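Local coordinates for protein glucokinase (Thermus thermophilus, PDB 3VOV) that phosphorylates hexose sugars such as glucose, as a hexokinase of the ROK family, probably with ATP as the phosphate donor, at residues R49-R52 with V56-E59; P89-L94 with V102-D107; A111-H116 with A289-Y294; G138-V141 with V146-G149. One frame throughout, in Å; residues are numbered along the deposited sequence.

Interaction 1: residues R49-R52 with V56-E59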
loop_
_atom_site.group_PDB
_atom_site.type_symbol
_atom_site.label_atom_id
_atom_site.label_comp_id
_atom_site.label_asym_id
_atom_site.label_seq_id
_atom_site.Cartn_x
_atom_site.Cartn_y
_atom_site.Cartn_z
ATOM N N ARG B 49 21.684 43.437 20.693
ATOM C CA ARG B 49 20.804 43.602 21.833
ATOM C C ARG B 49 20.917 42.472 22.862
ATOM O O ARG B 49 20.991 42.728 24.083
ATOM C CB ARG B 49 19.355 43.836 21.393
ATOM C CG ARG B 49 18.451 44.155 22.561
ATOM C CD ARG B 49 17.067 44.573 22.128
ATOM N NE ARG B 49 16.129 44.233 23.186
ATOM C CZ ARG B 49 14.806 44.196 23.057
ATOM N NH1 ARG B 49 14.219 44.494 21.893
ATOM N NH2 ARG B 49 14.069 43.839 24.111
ATOM N N ALA B 50 20.941 41.228 22.386
ATOM C CA ALA B 50 21.090 40.074 23.277
ATOM C C ALA B 50 22.414 40.164 24.041
ATOM O O ALA B 50 22.516 39.788 25.216
ATOM C CB ALA B 50 21.050 38.759 22.443
ATOM N N GLU B 51 23.438 40.643 23.353
ATOM C CA GLU B 51 24.741 40.761 23.951
ATOM C C GLU B 51 24.772 41.897 24.982
ATOM O O GLU B 51 25.406 41.763 26.019
ATOM C CB GLU B 51 25.763 40.960 22.865
ATOM C CG GLU B 51 26.164 39.631 22.201
ATOM C CD GLU B 51 27.209 39.827 21.133
ATOM O OE1 GLU B 51 27.122 40.823 20.395
ATOM O OE2 GLU B 51 28.122 38.986 21.018
ATOM N N ARG B 52 24.076 42.998 24.703
ATOM C CA ARG B 52 23.939 44.093 25.687
ATOM C C ARG B 52 23.159 43.626 26.916
ATOM O O ARG B 52 23.533 43.919 28.060
ATOM C CB ARG B 52 23.236 45.311 25.074
ATOM C CG ARG B 52 24.072 46.013 24.031
ATOM C CD ARG B 52 23.516 47.397 23.707
ATOM N NE ARG B 52 22.188 47.368 23.079
ATOM C CZ ARG B 52 21.971 47.262 21.772
ATOM N NH1 ARG B 52 22.993 47.157 20.928
ATOM N NH2 ARG B 52 20.727 47.255 21.306
ATOM N N VAL B 56 27.489 40.282 27.926
ATOM C CA VAL B 56 28.606 39.504 27.415
ATOM C C VAL B 56 28.446 39.430 25.921
ATOM O O VAL B 56 27.322 39.393 25.421
ATOM C CB VAL B 56 28.594 38.024 27.891
ATOM C CG1 VAL B 56 29.929 37.672 28.480
ATOM C CG2 VAL B 56 27.505 37.786 28.890
ATOM N N ARG B 57 29.579 39.330 25.256
ATOM C CA ARG B 57 29.710 39.201 23.826
ATOM C C ARG B 57 29.907 37.727 23.446
ATOM O O ARG B 57 30.637 37.005 24.117
ATOM C CB ARG B 57 30.958 39.983 23.455
ATOM C CG ARG B 57 31.218 40.237 21.980
ATOM C CD ARG B 57 32.509 41.095 21.792
ATOM N NE ARG B 57 33.019 41.019 20.423
ATOM C CZ ARG B 57 32.541 41.736 19.414
ATOM N NH1 ARG B 57 31.557 42.608 19.617
ATOM N NH2 ARG B 57 33.062 41.594 18.203
ATOM N N GLY B 58 29.273 37.257 22.371
ATOM C CA GLY B 58 29.513 35.880 21.965
ATOM C C GLY B 58 30.729 35.791 21.063
ATOM O O GLY B 58 31.057 36.758 20.348
ATOM N N GLU B 59 31.414 34.658 21.069
ATOM C CA GLU B 59 32.475 34.498 20.081
ATOM C C GLU B 59 32.110 33.897 18.724
ATOM O O GLU B 59 32.955 33.828 17.823
ATOM C CB GLU B 59 33.735 33.851 20.645
ATOM C CG GLU B 59 33.614 32.692 21.552
ATOM C CD GLU B 59 34.962 32.440 22.210
ATOM O OE1 GLU B 59 35.316 33.190 23.144
ATOM O OE2 GLU B 59 35.671 31.502 21.786
#

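Interaction 2: residues P89-L94 with V102-D107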
loop_
_atom_site.group_PDB
_atom_site.type_symbol
_atom_site.label_atom_id
_atom_site.label_comp_id
_atom_site.label_asym_id
_atom_site.label_seq_id
_atom_site.Cartn_x
_atom_site.Cartn_y
_atom_site.Cartn_z
ATOM N N PRO B 89 22.483 35.358 0.612
ATOM C CA PRO B 89 23.749 34.935 1.247
ATOM C C PRO B 89 23.930 35.458 2.666
ATOM O O PRO B 89 24.906 36.162 2.965
ATOM C CB PRO B 89 24.823 35.508 0.316
ATOM C CG PRO B 89 24.193 36.776 -0.203
ATOM C CD PRO B 89 22.697 36.470 -0.340
ATOM N N ILE B 90 23.010 35.048 3.534
ATOM C CA ILE B 90 22.980 35.448 4.914
ATOM C C ILE B 90 24.299 35.244 5.647
ATOM O O ILE B 90 24.675 36.097 6.445
ATOM C CB ILE B 90 21.738 34.806 5.653
ATOM C CG1 ILE B 90 21.400 35.535 6.955
ATOM C CG2 ILE B 90 21.942 33.279 5.918
ATOM C CD1 ILE B 90 21.266 37.049 6.848
ATOM N N ARG B 91 25.003 34.144 5.404
ATOM C CA ARG B 91 26.142 33.830 6.257
ATOM C C ARG B 91 27.248 34.902 6.208
ATOM O O ARG B 91 27.698 35.394 7.253
ATOM C CB ARG B 91 26.740 32.482 5.931
ATOM C CG ARG B 91 27.834 32.110 6.935
ATOM C CD ARG B 91 28.751 31.089 6.355
ATOM N NE ARG B 91 28.131 29.783 6.370
ATOM C CZ ARG B 91 28.269 28.838 5.438
ATOM N NH1 ARG B 91 29.008 29.034 4.341
ATOM N NH2 ARG B 91 27.649 27.677 5.614
ATOM N N ARG B 92 27.697 35.241 4.996
ATOM C CA ARG B 92 28.759 36.258 4.832
ATOM C C ARG B 92 28.291 37.627 5.277
ATOM O O ARG B 92 29.034 38.359 5.891
ATOM C CB ARG B 92 29.252 36.309 3.386
ATOM C CG ARG B 92 30.225 35.208 3.038
ATOM C CD ARG B 92 31.512 35.245 3.878
ATOM N NE ARG B 92 32.376 34.201 3.355
ATOM C CZ ARG B 92 32.486 32.966 3.843
ATOM N NH1 ARG B 92 33.286 32.102 3.228
ATOM N NH2 ARG B 92 31.873 32.612 4.984
ATOM N N ILE B 93 27.055 37.969 4.947
ATOM C CA ILE B 93 26.531 39.255 5.279
ATOM C C ILE B 93 26.544 39.370 6.797
ATOM O O ILE B 93 27.044 40.360 7.352
ATOM C CB ILE B 93 25.111 39.407 4.739
ATOM C CG1 ILE B 93 25.124 39.508 3.210
ATOM C CG2 ILE B 93 24.483 40.674 5.280
ATOM C CD1 ILE B 93 23.780 39.349 2.575
ATOM N N LEU B 94 26.031 38.349 7.486
ATOM C CA LEU B 94 26.019 38.396 8.939
ATOM C C LEU B 94 27.404 38.456 9.532
ATOM O O LEU B 94 27.606 39.166 10.479
ATOM C CB LEU B 94 25.245 37.214 9.550
ATOM C CG LEU B 94 24.024 37.517 10.431
ATOM C CD1 LEU B 94 23.589 36.277 11.245
ATOM C CD2 LEU B 94 24.084 38.767 11.310
ATOM N N VAL B 102 29.680 32.836 11.630
ATOM C CA VAL B 102 28.274 32.479 11.668
ATOM C C VAL B 102 28.154 31.021 11.203
ATOM O O VAL B 102 28.757 30.639 10.182
ATOM C CB VAL B 102 27.457 33.398 10.727
ATOM C CG1 VAL B 102 26.039 32.872 10.563
ATOM C CG2 VAL B 102 27.434 34.830 11.243
ATOM N N PHE B 103 27.378 30.229 11.953
ATOM C CA PHE B 103 27.118 28.830 11.637
ATOM C C PHE B 103 25.612 28.631 11.410
ATOM O O PHE B 103 24.800 28.896 12.293
ATOM C CB PHE B 103 27.650 27.929 12.780
ATOM C CG PHE B 103 29.154 28.030 12.989
ATOM C CD1 PHE B 103 30.023 27.297 12.185
ATOM C CD2 PHE B 103 29.687 28.881 13.964
ATOM C CE1 PHE B 103 31.417 27.390 12.360
ATOM C CE2 PHE B 103 31.084 28.995 14.158
ATOM C CZ PHE B 103 31.951 28.236 13.359
ATOM N N LEU B 104 25.245 28.196 10.208
ATOM C CA LEU B 104 23.853 28.038 9.814
ATOM C C LEU B 104 23.343 26.642 10.161
ATOM O O LEU B 104 24.088 25.671 10.085
ATOM C CB LEU B 104 23.761 28.118 8.299
ATOM C CG LEU B 104 24.146 29.402 7.591
ATOM C CD1 LEU B 104 23.551 29.325 6.174
ATOM C CD2 LEU B 104 23.616 30.616 8.311
ATOM N N GLU B 105 22.062 26.534 10.478
ATOM C CA GLU B 105 21.496 25.224 10.700
ATOM C C GLU B 105 20.015 25.275 10.337
ATOM O O GLU B 105 19.364 26.316 10.465
ATOM C CB GLU B 105 21.716 24.784 12.147
ATOM C CG GLU B 105 21.224 23.321 12.484
ATOM C CD GLU B 105 21.836 22.279 11.577
ATOM O OE1 GLU B 105 21.310 22.061 10.445
ATOM O OE2 GLU B 105 22.835 21.661 12.000
ATOM N N ASN B 106 19.512 24.168 9.819
ATOM C CA ASN B 106 18.087 24.015 9.544
ATOM C C ASN B 106 17.340 23.999 10.897
ATOM O O ASN B 106 17.832 23.436 11.883
ATOM C CB ASN B 106 17.911 22.713 8.747
ATOM C CG ASN B 106 16.577 22.091 8.949
ATOM O OD1 ASN B 106 15.565 22.582 8.419
ATOM N ND2 ASN B 106 16.538 20.998 9.687
ATOM N N ASP B 107 16.159 24.604 10.949
ATOM C CA ASP B 107 15.425 24.743 12.214
ATOM C C ASP B 107 15.066 23.430 12.898
ATOM O O ASP B 107 15.138 23.344 14.115
ATOM C CB ASP B 107 14.183 25.606 12.042
ATOM C CG ASP B 107 13.170 25.014 11.042
ATOM O OD1 ASP B 107 13.451 24.106 10.242
ATOM O OD2 ASP B 107 12.048 25.446 11.132
HETATM O O HOH W 1 27.469 27.565 8.296
#

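Interaction 3: residues A111-H116 with A289-Y294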
loop_
_atom_site.group_PDB
_atom_site.type_symbol
_atom_site.label_atom_id
_atom_site.label_comp_id
_atom_site.label_asym_id
_atom_site.label_seq_id
_atom_site.Cartn_x
_atom_site.Cartn_y
_atom_site.Cartn_z
ATOM N N ALA B 111 16.345 22.164 16.544
ATOM C CA ALA B 111 15.518 21.647 17.623
ATOM C C ALA B 111 15.996 20.265 18.052
ATOM O O ALA B 111 16.053 19.964 19.248
ATOM C CB ALA B 111 13.987 21.645 17.260
ATOM N N ALA B 112 16.352 19.411 17.090
ATOM C CA ALA B 112 16.843 18.079 17.430
ATOM C C ALA B 112 18.127 18.135 18.312
ATOM O O ALA B 112 18.257 17.388 19.299
ATOM C CB ALA B 112 17.140 17.270 16.120
ATOM N N LEU B 113 19.091 18.980 17.928
ATOM C CA LEU B 113 20.327 19.185 18.722
ATOM C C LEU B 113 20.015 19.648 20.151
ATOM O O LEU B 113 20.594 19.173 21.117
ATOM C CB LEU B 113 21.264 20.191 18.000
ATOM C CG LEU B 113 22.710 20.453 18.443
ATOM C CD1 LEU B 113 23.530 19.143 18.393
ATOM C CD2 LEU B 113 23.387 21.578 17.594
ATOM N N ALA B 114 19.062 20.569 20.272
ATOM C CA ALA B 114 18.683 21.115 21.517
ATOM C C ALA B 114 18.026 20.044 22.390
ATOM O O ALA B 114 18.406 19.870 23.539
ATOM C CB ALA B 114 17.750 22.355 21.318
ATOM N N GLU B 115 17.069 19.307 21.855
ATOM C CA GLU B 115 16.456 18.218 22.648
ATOM C C GLU B 115 17.478 17.172 23.051
ATOM O O GLU B 115 17.386 16.558 24.140
ATOM C CB GLU B 115 15.291 17.561 21.891
ATOM C CG GLU B 115 14.114 18.495 21.704
ATOM C CD GLU B 115 13.281 18.709 22.941
ATOM O OE1 GLU B 115 13.390 17.917 23.923
ATOM O OE2 GLU B 115 12.463 19.677 22.895
ATOM N N HIS B 116 18.460 16.961 22.200
ATOM C CA HIS B 116 19.533 16.025 22.530
ATOM C C HIS B 116 20.405 16.421 23.723
ATOM O O HIS B 116 20.644 15.607 24.599
ATOM C CB HIS B 116 20.435 15.834 21.325
ATOM C CG HIS B 116 21.504 14.821 21.537
ATOM N ND1 HIS B 116 21.326 13.484 21.244
ATOM C CD2 HIS B 116 22.782 14.948 21.983
ATOM C CE1 HIS B 116 22.449 12.826 21.525
ATOM N NE2 HIS B 116 23.352 13.693 21.956
ATOM N N ALA B 289 20.202 26.558 17.687
ATOM C CA ALA B 289 21.042 27.486 16.882
ATOM C C ALA B 289 22.259 27.910 17.716
ATOM O O ALA B 289 23.392 27.962 17.236
ATOM C CB ALA B 289 20.235 28.705 16.477
ATOM N N ALA B 290 22.025 28.186 18.977
ATOM C CA ALA B 290 23.139 28.525 19.843
ATOM C C ALA B 290 24.073 27.337 20.009
ATOM O O ALA B 290 25.278 27.487 19.924
ATOM C CB ALA B 290 22.630 29.040 21.207
ATOM N N LEU B 291 23.522 26.148 20.265
ATOM C CA LEU B 291 24.367 24.971 20.411
ATOM C C LEU B 291 25.167 24.639 19.173
ATOM O O LEU B 291 26.309 24.143 19.252
ATOM C CB LEU B 291 23.538 23.760 20.753
ATOM C CG LEU B 291 23.165 23.557 22.198
ATOM C CD1 LEU B 291 21.946 22.594 22.169
ATOM C CD2 LEU B 291 24.372 22.952 22.954
ATOM N N THR B 292 24.581 24.899 18.017
ATOM C CA THR B 292 25.334 24.756 16.758
ATOM C C THR B 292 26.644 25.515 16.818
ATOM O O THR B 292 27.716 24.942 16.595
ATOM C CB THR B 292 24.440 25.160 15.519
ATOM O OG1 THR B 292 23.318 24.289 15.493
ATOM C CG2 THR B 292 25.181 25.050 14.182
ATOM N N ALA B 293 26.570 26.810 17.117
ATOM C CA ALA B 293 27.791 27.643 17.182
ATOM C C ALA B 293 28.704 27.186 18.344
ATOM O O ALA B 293 29.937 27.164 18.238
ATOM C CB ALA B 293 27.399 29.140 17.356
ATOM N N TYR B 294 28.101 26.852 19.470
ATOM C CA TYR B 294 28.870 26.482 20.679
ATOM C C TYR B 294 29.736 25.228 20.419
ATOM O O TYR B 294 30.977 25.184 20.694
ATOM C CB TYR B 294 27.885 26.258 21.854
ATOM C CG TYR B 294 28.600 25.889 23.136
ATOM C CD1 TYR B 294 28.891 24.563 23.453
ATOM C CD2 TYR B 294 29.040 26.889 23.996
ATOM C CE1 TYR B 294 29.586 24.240 24.672
ATOM C CE2 TYR B 294 29.722 26.592 25.164
ATOM C CZ TYR B 294 29.985 25.286 25.506
ATOM O OH TYR B 294 30.677 25.080 26.673
#

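Interaction 4: residues G138-V141 with V146-G149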
loop_
_atom_site.group_PDB
_atom_site.type_symbol
_atom_site.label_atom_id
_atom_site.label_comp_id
_atom_site.label_asym_id
_atom_site.label_seq_id
_atom_site.Cartn_x
_atom_site.Cartn_y
_atom_site.Cartn_z
ATOM N N GLY B 138 12.601 16.829 10.826
ATOM C CA GLY B 138 13.304 16.107 11.872
ATOM C C GLY B 138 14.776 16.371 11.902
ATOM O O GLY B 138 15.279 17.255 11.234
ATOM N N GLY B 139 15.491 15.590 12.689
ATOM C CA GLY B 139 16.932 15.734 12.755
ATOM C C GLY B 139 17.507 14.498 13.368
ATOM O O GLY B 139 16.828 13.833 14.170
ATOM N N VAL B 140 18.728 14.153 12.942
ATOM C CA VAL B 140 19.469 13.044 13.485
ATOM C C VAL B 140 20.752 13.558 14.146
ATOM O O VAL B 140 21.534 14.292 13.521
ATOM C CB VAL B 140 19.843 12.027 12.388
ATOM C CG1 VAL B 140 20.412 10.763 13.063
ATOM C CG2 VAL B 140 18.584 11.644 11.578
ATOM N N VAL B 141 20.946 13.156 15.400
ATOM C CA VAL B 141 22.097 13.570 16.229
ATOM C C VAL B 141 22.882 12.311 16.568
ATOM O O VAL B 141 22.365 11.388 17.198
ATOM C CB VAL B 141 21.649 14.291 17.518
ATOM C CG1 VAL B 141 22.858 14.750 18.378
ATOM C CG2 VAL B 141 20.771 15.553 17.126
ATOM N N VAL B 146 24.681 17.065 14.805
ATOM C CA VAL B 146 23.718 16.908 13.704
ATOM C C VAL B 146 24.333 16.206 12.473
ATOM O O VAL B 146 25.419 16.571 11.980
ATOM C CB VAL B 146 23.080 18.288 13.329
ATOM C CG1 VAL B 146 22.306 18.204 12.021
ATOM C CG2 VAL B 146 22.194 18.783 14.484
ATOM N N LEU B 147 23.620 15.201 11.985
ATOM C CA LEU B 147 23.936 14.569 10.697
ATOM C C LEU B 147 23.449 15.489 9.584
ATOM O O LEU B 147 22.269 15.614 9.371
ATOM C CB LEU B 147 23.179 13.233 10.567
ATOM C CG LEU B 147 23.714 12.011 9.813
ATOM C CD1 LEU B 147 22.550 11.178 9.156
ATOM C CD2 LEU B 147 24.865 12.258 8.855
ATOM N N ARG B 148 24.355 16.095 8.856
ATOM C CA ARG B 148 23.972 17.036 7.819
ATOM C C ARG B 148 23.867 16.435 6.418
ATOM O O ARG B 148 23.137 16.989 5.608
ATOM C CB ARG B 148 24.899 18.261 7.799
ATOM C CG ARG B 148 24.377 19.416 8.782
ATOM C CD ARG B 148 25.269 20.676 8.769
ATOM N NE ARG B 148 25.283 21.329 10.077
ATOM C CZ ARG B 148 26.379 21.492 10.836
ATOM N NH1 ARG B 148 27.577 21.063 10.418
ATOM N NH2 ARG B 148 26.296 22.099 12.031
ATOM N N GLY B 149 24.621 15.364 6.166
ATOM C CA GLY B 149 24.696 14.718 4.855
ATOM C C GLY B 149 25.706 15.383 3.916
ATOM O O GLY B 149 26.112 16.524 4.132
HETATM O O HOH W 2 19.792 15.652 10.696
#

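Interaction 1: residues R49-R52 with V56-E59
E51, near the end of helix 36-54, meets V56, R57 and G58 in the loop before strand 61-65. This is a helix-to-strand turn at the edge of a domain whose five-stranded sheet has the 3-2-1-4-5 strand order of the ribonuclease H-like fold, as in the actin ATPase clan. The E51 carboxylate makes the main bond. E51 CG lies beside the backbone N (chi1 -81°), and the extended chain beyond it carries OE2 to the loop. There E51 OE2 accepts a hydrogen bond from G58 N, modelled at 2.5 Å, with 161° at the hydrogen. So short a length is doubtful in its exact value. E51 OE2 also lies 3.2 Å from R57 CA. R57 CG is 3.5 Å from E51 OE2. Nearer the helix, the backbone of V56 lies against E51. V56 N gives E51 O a weak hydrogen bond of 3.2 Å, and E51 CA makes a CH...O contact of 3.3 Å with V56 O. R100 forms a salt bridge with E51 OE2 and also bonds G58 O. A buried carboxylate oxygen thus receives a backbone N-H and an arginine, which would be expected to stabilise its negative charge.

Interaction 2: residues P89-L94 with V102-D107
R91 swings CG anti to its N (chi1 -174°) and then bends at chi3 (-77°), which folds the chain along V102 and brings the guanidinium beside L104. R91 CG rests 3.7 Å from V102 O. The arginine chain runs alongside the V102 side chain and points the opposite way. Further out, R91 NE comes to 4.2 Å from L104 CG, with the guanidinium tilted to it. No direct hydrogen bond joins the segments. A water bridges them instead: it accepts from R91 NH2 at 2.7 Å and from L104 N at 3.0 Å. R91 NH2 also bonds F71 O.

The rest of the contact is apolar. L94 lies across V102 at about a right angle, with L94 CB 3.7 Å from V102 CG2. I90 and L104 touch by their methyl groups, CG2 of I90 to CD2 of L104 at 4.0 Å. The helix runs nearly antiparallel to the strand (154°), with 8.4 Å between the short axes. This is the helix 90-98 to strand 102-106 unit of the ribonuclease H-like sheet. I90 and L94 also reach helix 36-54, the neighbouring helix, while F103 and E105 meet helix 284-299.

Strand 102-106 is the outermost strand on its side of the sheet within the chain. F103 and E105 pair with strand 61-65, whereas L104 N, facing away from that strand, donates to the water. The water thus satisfies a buried amide. It takes a second N-H from R91 NH2, which ties the guanidinium to the strand edge beside an apolar helix-sheet core.

Interaction 3: residues A111-H116 with A289-Y294
L113 and A114 meet L291 and T292 where two helices cross at close to a right angle (79°), their short axes 8.7 Å apart and the nearest CA atoms those of A114 and L291. Two leucines carry the contact. L113 has CG anti to the backbone N (chi1 -170°), and chi2 of 59° then turns its CD2 branch onto the other helix. L113 CD2 lies 3.8 Å from L291 CB and 3.6 Å from T292 N. L113 CD2 also comes to 3.4 Å from T292 OG1, with the leucine and threonine side chains at about a right angle. L291 reaches back with CD1. L291 CD1 sits 3.6 Å from A114 CA and 3.8 Å from L113 O, against the helix backbone itself. The small A114 leaves this approach open, and its CB is 4.3 Å from L291 CD1.

T292 OG1 is also bonded to G288 O, one turn back on its own helix. L113 further touches L295, and A114 touches L287. L287, L291 and L295, on successive turns of helix 284-299, thus meet L113 and A114. T292 also packs on F103 and E105 of strand 102-106.

Helix 107-118 follows the strand of the first sheet and packs on strand 127-132 of the second. The C-terminal helix lies back against the first sheet. Their crossing is consistent with the pair of interdomain helices found in sugar kinases of the actin-like ATPase superfamily. No hydrogen bond links the two segments. The contact rests on buried van der Waals packing, with the threonine hydroxyl turned to its own helix for a polar partner.

Interaction 4: residues G138-V141 with V146-G149
Backbone bonding joins V140 to L147 at the end of a beta hairpin. L147 N donates to V140 O over 2.7 Å, almost straight at the hydrogen (176°) and nearly in line with the C=O bond (163°). V140 O also receives a CH...O contact from V146 CA at 3.4 Å.

Water takes the place of a second direct bond between these two residues. One molecule accepts from V140 N at 2.9 Å and donates to L147 O at 2.8 Å, where the chains have begun to part.

Apolar contacts complete the join. V140 CB and L147 CB stand 4.0 Å apart. V141 and V146 form an antiparallel non-hydrogen-bonded pair with their side chains on one face, and V141 CG2 approaches V146 CG2 to 4.4 Å.

The hairpin forms an edge of the second five-stranded sheet, with 136-142 lying between 127-132 and 145-146. The face bearing V141 and V146 is packed by helix 107-118, through A112 and H116 on V141 and N109 and L113 on V146. V140 and L147 both touch F236 of helix 212-236, and L147 also packs on A235 of the second subunit.

Overall arrangement
From the N terminus, interaction 1 closes the short turn from helix 36-54 toward strand 61-65. Interaction 2 comes next and closes the loop between helix 90-98 and strand 102-106, still in the first sheet domain. Helix 107-118 follows that strand directly. Interaction 3 then closes a long loop of more than 170 residues by bringing the C-terminal helix back to it. Interaction 4, a tight hairpin in the second sheet, is nested inside that loop. Interaction 1 touches none of the others. Interactions 2, 3 and 4 touch one another: F103 packs on A293, A112 packs on G139, and R148 forms a salt bridge with E105. They join the two sheet domains through the crossing helices.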